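Alcohol dehydrogenase IV (Corynebacterium glutamicum, PDB 3IV7) is an iron-containing alcohol dehydrogenase family member that probably reduces maleylacetate with NADH or NADPH. Local coordinates at residues A[156-162]-A[214-220]; A[168-172]-A[302-306]. All coordinates share one frame. Residues are numbered along the deposited sequence.

Interaction 1: residues A[156-162]-A[214-220]; sequences SELTMSL and HSIEGRD
Residues 156-162 form the loop that follows strand 151-154. Residues 156-158 have helical backbone angles, and Thr159 to Leu162 make a type I beta turn closed by Leu162 N to Thr159 O at 3.1 Å. Residues 214-220 enter helix 216-236. Ser215 is its N-cap, with OG accepting from Gly218 N at 2.9 Å. The register pairs Ser156 with Arg219 (CA to CA 5.7 Å) and Met160 with His214 (5.3 Å). Ser156, chi1 p, donates from OG to Asp220 OD1 at 2.6 Å. Water 1 joins Ser156 N (2.9 Å) to the same OD1 (3.0 Å). Water 2 donates to Thr159 OG1 (2.8 Å) and Arg219 O (2.6 Å). Arg219, m at chi1 and chi2, runs alongside the loop and donates from NH2 to Leu162 O at 2.9 Å. Thr159 O lies over one face of its guanidinium. Met160, present as selenomethionine and also m and m, lays CE 3.6 Å from Arg219 CG and 4.0 Å from Ile216 CG1. Its SE sits obliquely 4.9 Å from the His214 ring centroid. Arg219 also bonds Pro213 O, Ser167 OG and Tyr122 OH. The contact joins the loop after strand 151-154, a strand of the parallel sheet, to the start of helix 216-236 in the family's helical C-terminal domain, beside helix 189-211, with Ser5 of the second subunit packing on Ile216 and Asp220.

Interaction 2: residues A[168-172]-A[302-306]; sequences VASGL and VNAPK
Val168 points its side chain at Val302, with CG1 3.4 Å from Val302 CG2. Val168 is t at chi1 and Val302 is m. Residues 168-172 are a regular turn of helix 164-181, with Leu172 N bonded to Val168 O at 2.9 Å. Residues 302-306 are an irregular loop leaving helix 291-301. That helix ends in a Schellman motif, with Asn303 at positive phi as the C-prime residue. Ala304 and Pro305 then run on in a polyproline-II-like conformation. The closest CA pair is Val168 with Ala304, at 6.6 Å. One turn on from Val168, Leu172 (m, t) brings CD1 to 3.5 Å from Ala304 CB and 4.1 Å from Pro305 CD. Ala169 CB meets Pro305 CG at 4.1 Å. Helix 256-271 packs on Ala169, Leu172 and Pro305, and helix 189-211 on the two valines. The contact thus packs helix 164-181 against the loop after helix 291-301 within the family's helical C-terminal domain. No hydrogen bond crosses between the segments, so apolar side-chain packing makes this contact.

Helix 164-181 connects the two interactions. Residues 156-162 lie just before it, and residues 168-172 form part of its first half. The segments alternate along the chain, in the order 156-162, 168-172, 214-220 and 302-306. The contact centres are 16 Å apart. Their nearest atoms are about 5 Å apart and do not touch. Interaction 1 is partly buried and combines hydrogen bonds and bridging waters with the packing of Met160, while interaction 2 is buried and apolar. Tyr122 is a shared neighbour: its OH bonds Arg219 of interaction 1, and its N bonds Ser170 in segment 168-172. Helix 189-211 borders both contacts.

Interaction 1: residues A[156-162]-A[214-220]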
ATOM      1  N   SER A 156      12.053 -15.867   6.981  1.00 28.40           N
ATOM      2  CA  SER A 156      11.362 -16.746   7.918  1.00 30.95           C
ATOM      3  C   SER A 156      12.269 -17.807   8.534  1.00 28.76           C
ATOM      4  O   SER A 156      11.898 -18.419   9.519  1.00 30.74           O
ATOM      5  CB  SER A 156      10.155 -17.411   7.241  1.00 28.89           C
ATOM      6  OG  SER A 156      10.550 -18.123   6.082  1.00 29.20           O
ATOM      7  N   GLU A 157      13.459 -18.020   7.968  1.00 29.04           N
ATOM      8  CA  GLU A 157      14.430 -18.914   8.584  1.00 28.56           C
ATOM      9  C   GLU A 157      14.815 -18.383   9.958  1.00 29.39           C
ATOM     10  O   GLU A 157      15.102 -19.159  10.864  1.00 26.53           O
ATOM     11  CB  GLU A 157      15.697 -19.091   7.719  1.00 31.10           C
ATOM     12  CG  GLU A 157      16.761 -20.030   8.372  1.00 35.63           C
ATOM     13  CD  GLU A 157      17.822 -20.535   7.369  1.00 40.90           C
ATOM     14  OE1 GLU A 157      18.327 -19.730   6.541  1.00 38.14           O
ATOM     15  OE2 GLU A 157      18.160 -21.726   7.425  1.00 47.98           O
ATOM     16  N   LEU A 158      14.805 -17.058  10.106  1.00 30.49           N
ATOM     17  CA  LEU A 158      15.163 -16.406  11.366  1.00 30.73           C
ATOM     18  C   LEU A 158      14.033 -16.543  12.414  1.00 29.65           C
ATOM     19  O   LEU A 158      14.197 -16.150  13.524  1.00 29.49           O
ATOM     20  CB  LEU A 158      15.463 -14.909  11.121  1.00 27.07           C
ATOM     21  CG  LEU A 158      16.503 -14.605  10.020  1.00 28.55           C
ATOM     22  CD1 LEU A 158      16.709 -13.086   9.913  1.00 27.19           C
ATOM     23  CD2 LEU A 158      17.861 -15.340  10.279  1.00 22.69           C
ATOM     24  N   THR A 159      12.872 -17.042  11.997  1.00 28.83           N
ATOM     25  CA  THR A 159      11.749 -17.224  12.883  1.00 29.94           C
ATOM     26  C   THR A 159      11.526 -18.708  13.248  1.00 29.58           C
ATOM     27  O   THR A 159      10.606 -19.027  14.012  1.00 30.50           O
ATOM     28  CB  THR A 159      10.432 -16.655  12.243  1.00 30.55           C
ATOM     29  OG1 THR A 159      10.159 -17.328  11.013  1.00 35.02           O
ATOM     30  CG2 THR A 159      10.554 -15.195  11.971  1.00 31.21           C
HETATM   31  N   MSE A 160      12.353 -19.610  12.694  1.00 26.82           N
HETATM   32  CA  MSE A 160      12.177 -21.016  12.928  1.00 25.18           C
HETATM   33  C   MSE A 160      12.326 -21.369  14.398  1.00 26.43           C
HETATM   34  O   MSE A 160      11.653 -22.261  14.888  1.00 27.69           O
HETATM   35  CB  MSE A 160      13.144 -21.846  12.079  1.00 23.94           C
HETATM   36  CG  MSE A 160      12.909 -21.691  10.561  1.00 32.46           C
HETATM   37 SE   MSE A 160      11.419 -22.711   9.945  0.75 28.31          SE
HETATM   38  CE  MSE A 160      10.631 -21.460   8.728  1.00 23.62           C
ATOM     39  N   SER A 161      13.188 -20.664  15.101  1.00 26.66           N
ATOM     40  CA  SER A 161      13.412 -20.938  16.513  1.00 32.23           C
ATOM     41  C   SER A 161      12.487 -20.141  17.441  1.00 28.72           C
ATOM     42  O   SER A 161      12.604 -20.254  18.628  1.00 28.27           O
ATOM     43  CB  SER A 161      14.856 -20.648  16.877  1.00 32.52           C
ATOM     44  OG  SER A 161      15.108 -19.287  16.672  1.00 37.22           O
ATOM     45  N   LEU A 162      11.612 -19.295  16.898  1.00 27.04           N
ATOM     46  CA  LEU A 162      10.686 -18.541  17.760  1.00 26.92           C
ATOM     47  C   LEU A 162       9.715 -19.525  18.424  1.00 25.85           C
ATOM     48  O   LEU A 162       9.018 -20.268  17.724  1.00 27.34           O
ATOM     49  CB  LEU A 162       9.905 -17.537  16.953  1.00 27.80           C
ATOM     50  CG  LEU A 162       9.181 -16.469  17.756  1.00 27.66           C
ATOM     51  CD1 LEU A 162      10.194 -15.675  18.594  1.00 25.08           C
ATOM     52  CD2 LEU A 162       8.466 -15.582  16.781  1.00 27.71           C
ATOM     53  N   HIS A 214       8.195 -25.312  12.299  1.00 23.00           N
ATOM     54  CA  HIS A 214       9.145 -25.039  11.202  1.00 24.21           C
ATOM     55  C   HIS A 214       8.473 -24.976   9.812  1.00 27.28           C
ATOM     56  O   HIS A 214       9.159 -25.091   8.791  1.00 27.28           O
ATOM     57  CB  HIS A 214      10.230 -26.106  11.184  1.00 24.78           C
ATOM     58  CG  HIS A 214      11.084 -26.088  12.391  1.00 19.53           C
ATOM     59  ND1 HIS A 214      11.763 -27.198  12.833  1.00 19.51           N
ATOM     60  CD2 HIS A 214      11.276 -25.125  13.327  1.00 23.44           C
ATOM     61  CE1 HIS A 214      12.420 -26.887  13.939  1.00 21.71           C
ATOM     62  NE2 HIS A 214      12.127 -25.640  14.267  1.00 18.45           N
ATOM     63  N   SER A 215       7.145 -24.857   9.778  1.00 23.48           N
ATOM     64  CA  SER A 215       6.413 -24.731   8.489  1.00 25.22           C
ATOM     65  C   SER A 215       6.874 -23.467   7.765  1.00 24.91           C
ATOM     66  O   SER A 215       6.675 -22.335   8.258  1.00 27.07           O
ATOM     67  CB  SER A 215       4.931 -24.641   8.729  1.00 26.17           C
ATOM     68  OG  SER A 215       4.245 -24.308   7.523  1.00 24.92           O
ATOM     69  N   ILE A 216       7.554 -23.632   6.643  1.00 25.40           N
ATOM     70  CA  ILE A 216       7.994 -22.458   5.883  1.00 26.48           C
ATOM     71  C   ILE A 216       6.738 -21.711   5.399  1.00 24.51           C
ATOM     72  O   ILE A 216       6.632 -20.497   5.556  1.00 26.63           O
ATOM     73  CB  ILE A 216       8.944 -22.819   4.693  1.00 26.94           C
ATOM     74  CG1 ILE A 216      10.261 -23.406   5.247  1.00 28.87           C
ATOM     75  CG2 ILE A 216       9.232 -21.501   3.800  1.00 22.51           C
ATOM     76  CD1 ILE A 216      11.225 -23.917   4.174  1.00 25.39           C
ATOM     77  N   GLU A 217       5.754 -22.453   4.901  1.00 24.73           N
ATOM     78  CA  GLU A 217       4.515 -21.821   4.432  1.00 26.08           C
ATOM     79  C   GLU A 217       3.881 -20.969   5.545  1.00 26.94           C
ATOM     80  O   GLU A 217       3.606 -19.781   5.353  1.00 23.44           O
ATOM     81  CB  GLU A 217       3.525 -22.873   3.946  1.00 28.02           C
ATOM     82  CG  GLU A 217       2.269 -22.265   3.304  1.00 34.11           C
ATOM     83  CD  GLU A 217       1.314 -23.334   2.803  1.00 32.37           C
ATOM     84  OE1 GLU A 217       1.770 -24.422   2.507  1.00 43.06           O
ATOM     85  OE2 GLU A 217       0.110 -23.075   2.731  1.00 44.53           O
ATOM     86  N   GLY A 218       3.727 -21.550   6.729  1.00 25.30           N
ATOM     87  CA  GLY A 218       3.102 -20.831   7.851  1.00 26.02           C
ATOM     88  C   GLY A 218       3.920 -19.676   8.359  1.00 25.93           C
ATOM     89  O   GLY A 218       3.383 -18.573   8.636  1.00 25.46           O
ATOM     90  N   ARG A 219       5.223 -19.892   8.487  1.00 25.84           N
ATOM     91  CA  ARG A 219       6.105 -18.835   8.935  1.00 27.03           C
ATOM     92  C   ARG A 219       6.147 -17.648   7.959  1.00 28.37           C
ATOM     93  O   ARG A 219       6.274 -16.475   8.386  1.00 25.97           O
ATOM     94  CB  ARG A 219       7.491 -19.369   9.182  1.00 25.93           C
ATOM     95  CG  ARG A 219       7.594 -20.342  10.391  1.00 24.95           C
ATOM     96  CD  ARG A 219       7.398 -19.650  11.662  1.00 24.81           C
ATOM     97  NE  ARG A 219       7.733 -20.479  12.805  1.00 27.40           N
ATOM     98  CZ  ARG A 219       7.669 -20.079  14.071  1.00 26.14           C
ATOM     99  NH1 ARG A 219       7.250 -18.834  14.388  1.00 26.10           N
ATOM    100  NH2 ARG A 219       7.995 -20.938  15.047  1.00 25.06           N
ATOM    101  N   ASP A 220       6.072 -17.933   6.673  1.00 26.61           N
ATOM    102  CA  ASP A 220       6.069 -16.860   5.668  1.00 27.92           C
ATOM    103  C   ASP A 220       4.760 -16.099   5.755  1.00 26.87           C
ATOM    104  O   ASP A 220       4.757 -14.880   5.789  1.00 30.82           O
ATOM    105  CB  ASP A 220       6.255 -17.412   4.242  1.00 25.76           C
ATOM    106  CG  ASP A 220       7.708 -17.778   3.927  1.00 27.19           C
ATOM    107  OD1 ASP A 220       8.621 -17.185   4.536  1.00 30.47           O
ATOM    108  OD2 ASP A 220       7.914 -18.579   2.997  1.00 27.46           O
TER
HETATM  109  O   HOH W   1      10.860 -15.258   4.376  1.00 33.02           O
HETATM  110  O   HOH W   2       7.626 -16.301  10.585  1.00 22.56           O

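Interaction 2: residues A[168-172]-A[302-306]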
ATOM      1  N   VAL A 168       2.552 -17.396  18.629  1.00 26.35           N
ATOM      2  CA  VAL A 168       1.096 -17.209  18.660  1.00 26.36           C
ATOM      3  C   VAL A 168       0.719 -15.841  19.290  1.00 26.92           C
ATOM      4  O   VAL A 168      -0.043 -15.080  18.715  1.00 25.72           O
ATOM      5  CB  VAL A 168       0.404 -18.383  19.414  1.00 29.43           C
ATOM      6  CG1 VAL A 168      -1.060 -18.094  19.657  1.00 21.45           C
ATOM      7  CG2 VAL A 168       0.554 -19.661  18.625  1.00 27.86           C
ATOM      8  N   ALA A 169       1.272 -15.536  20.454  1.00 25.15           N
ATOM      9  CA  ALA A 169       0.947 -14.282  21.112  1.00 28.36           C
ATOM     10  C   ALA A 169       1.354 -13.112  20.254  1.00 26.52           C
ATOM     11  O   ALA A 169       0.573 -12.169  20.083  1.00 25.34           O
ATOM     12  CB  ALA A 169       1.587 -14.194  22.485  1.00 23.97           C
ATOM     13  N   SER A 170       2.564 -13.171  19.686  1.00 24.74           N
ATOM     14  CA  SER A 170       3.045 -12.085  18.825  1.00 24.07           C
ATOM     15  C   SER A 170       2.225 -12.012  17.558  1.00 25.90           C
ATOM     16  O   SER A 170       1.934 -10.918  17.066  1.00 27.30           O
ATOM     17  CB  SER A 170       4.549 -12.232  18.476  1.00 23.92           C
ATOM     18  OG  SER A 170       4.983 -11.144  17.650  1.00 23.90           O
ATOM     19  N   GLY A 171       1.855 -13.154  17.001  1.00 28.93           N
ATOM     20  CA  GLY A 171       0.976 -13.144  15.791  1.00 25.15           C
ATOM     21  C   GLY A 171      -0.370 -12.479  16.057  1.00 27.98           C
ATOM     22  O   GLY A 171      -0.917 -11.768  15.208  1.00 29.11           O
ATOM     23  N   LEU A 172      -0.904 -12.693  17.251  1.00 29.70           N
ATOM     24  CA  LEU A 172      -2.184 -12.091  17.618  1.00 26.12           C
ATOM     25  C   LEU A 172      -2.012 -10.607  17.897  1.00 27.72           C
ATOM     26  O   LEU A 172      -2.956  -9.837  17.741  1.00 28.78           O
ATOM     27  CB  LEU A 172      -2.789 -12.827  18.812  1.00 26.79           C
ATOM     28  CG  LEU A 172      -3.253 -14.263  18.477  1.00 26.39           C
ATOM     29  CD1 LEU A 172      -3.606 -15.024  19.744  1.00 27.45           C
ATOM     30  CD2 LEU A 172      -4.440 -14.266  17.520  1.00 32.80           C
ATOM     31  N   VAL A 302      -4.974 -22.203  18.044  1.00 30.27           N
ATOM     32  CA  VAL A 302      -3.573 -21.909  18.368  1.00 26.36           C
ATOM     33  C   VAL A 302      -3.299 -21.879  19.871  1.00 27.46           C
ATOM     34  O   VAL A 302      -2.245 -21.416  20.298  1.00 25.04           O
ATOM     35  CB  VAL A 302      -3.103 -20.593  17.715  1.00 28.96           C
ATOM     36  CG1 VAL A 302      -3.209 -20.700  16.162  1.00 27.86           C
ATOM     37  CG2 VAL A 302      -3.920 -19.357  18.265  1.00 22.10           C
ATOM     38  N   ASN A 303      -4.241 -22.394  20.665  1.00 27.33           N
ATOM     39  CA  ASN A 303      -4.152 -22.305  22.121  1.00 30.59           C
ATOM     40  C   ASN A 303      -3.759 -20.888  22.620  1.00 29.15           C
ATOM     41  O   ASN A 303      -2.850 -20.748  23.411  1.00 25.92           O
ATOM     42  CB  ASN A 303      -3.143 -23.333  22.654  1.00 32.41           C
ATOM     43  CG  ASN A 303      -3.244 -23.512  24.146  1.00 42.52           C
ATOM     44  OD1 ASN A 303      -4.265 -23.178  24.746  1.00 43.91           O
ATOM     45  ND2 ASN A 303      -2.186 -24.029  24.761  1.00 47.56           N
ATOM     46  N   ALA A 304      -4.507 -19.874  22.194  1.00 26.21           N
ATOM     47  CA  ALA A 304      -4.169 -18.474  22.441  1.00 27.97           C
ATOM     48  C   ALA A 304      -4.216 -18.075  23.883  1.00 24.96           C
ATOM     49  O   ALA A 304      -4.918 -18.657  24.636  1.00 27.83           O
ATOM     50  CB  ALA A 304      -5.118 -17.552  21.616  1.00 23.97           C
ATOM     51  N   PRO A 305      -3.493 -17.003  24.255  1.00 26.36           N
ATOM     52  CA  PRO A 305      -3.592 -16.485  25.646  1.00 29.41           C
ATOM     53  C   PRO A 305      -5.034 -16.192  26.025  1.00 27.25           C
ATOM     54  O   PRO A 305      -5.788 -15.711  25.184  1.00 28.33           O
ATOM     55  CB  PRO A 305      -2.763 -15.198  25.591  1.00 28.03           C
ATOM     56  CG  PRO A 305      -1.721 -15.512  24.522  1.00 31.94           C
ATOM     57  CD  PRO A 305      -2.447 -16.319  23.487  1.00 25.54           C
ATOM     58  N   LYS A 306      -5.412 -16.451  27.281  1.00 29.60           N
ATOM     59  CA  LYS A 306      -6.828 -16.357  27.675  1.00 29.51           C
ATOM     60  C   LYS A 306      -7.221 -15.279  28.698  1.00 27.41           C
ATOM     61  O   LYS A 306      -8.351 -14.793  28.668  1.00 27.86           O
ATOM     62  CB  LYS A 306      -7.327 -17.721  28.155  1.00 31.24           C
ATOM     63  CG  LYS A 306      -7.522 -18.765  27.001  1.00 32.25           C
TER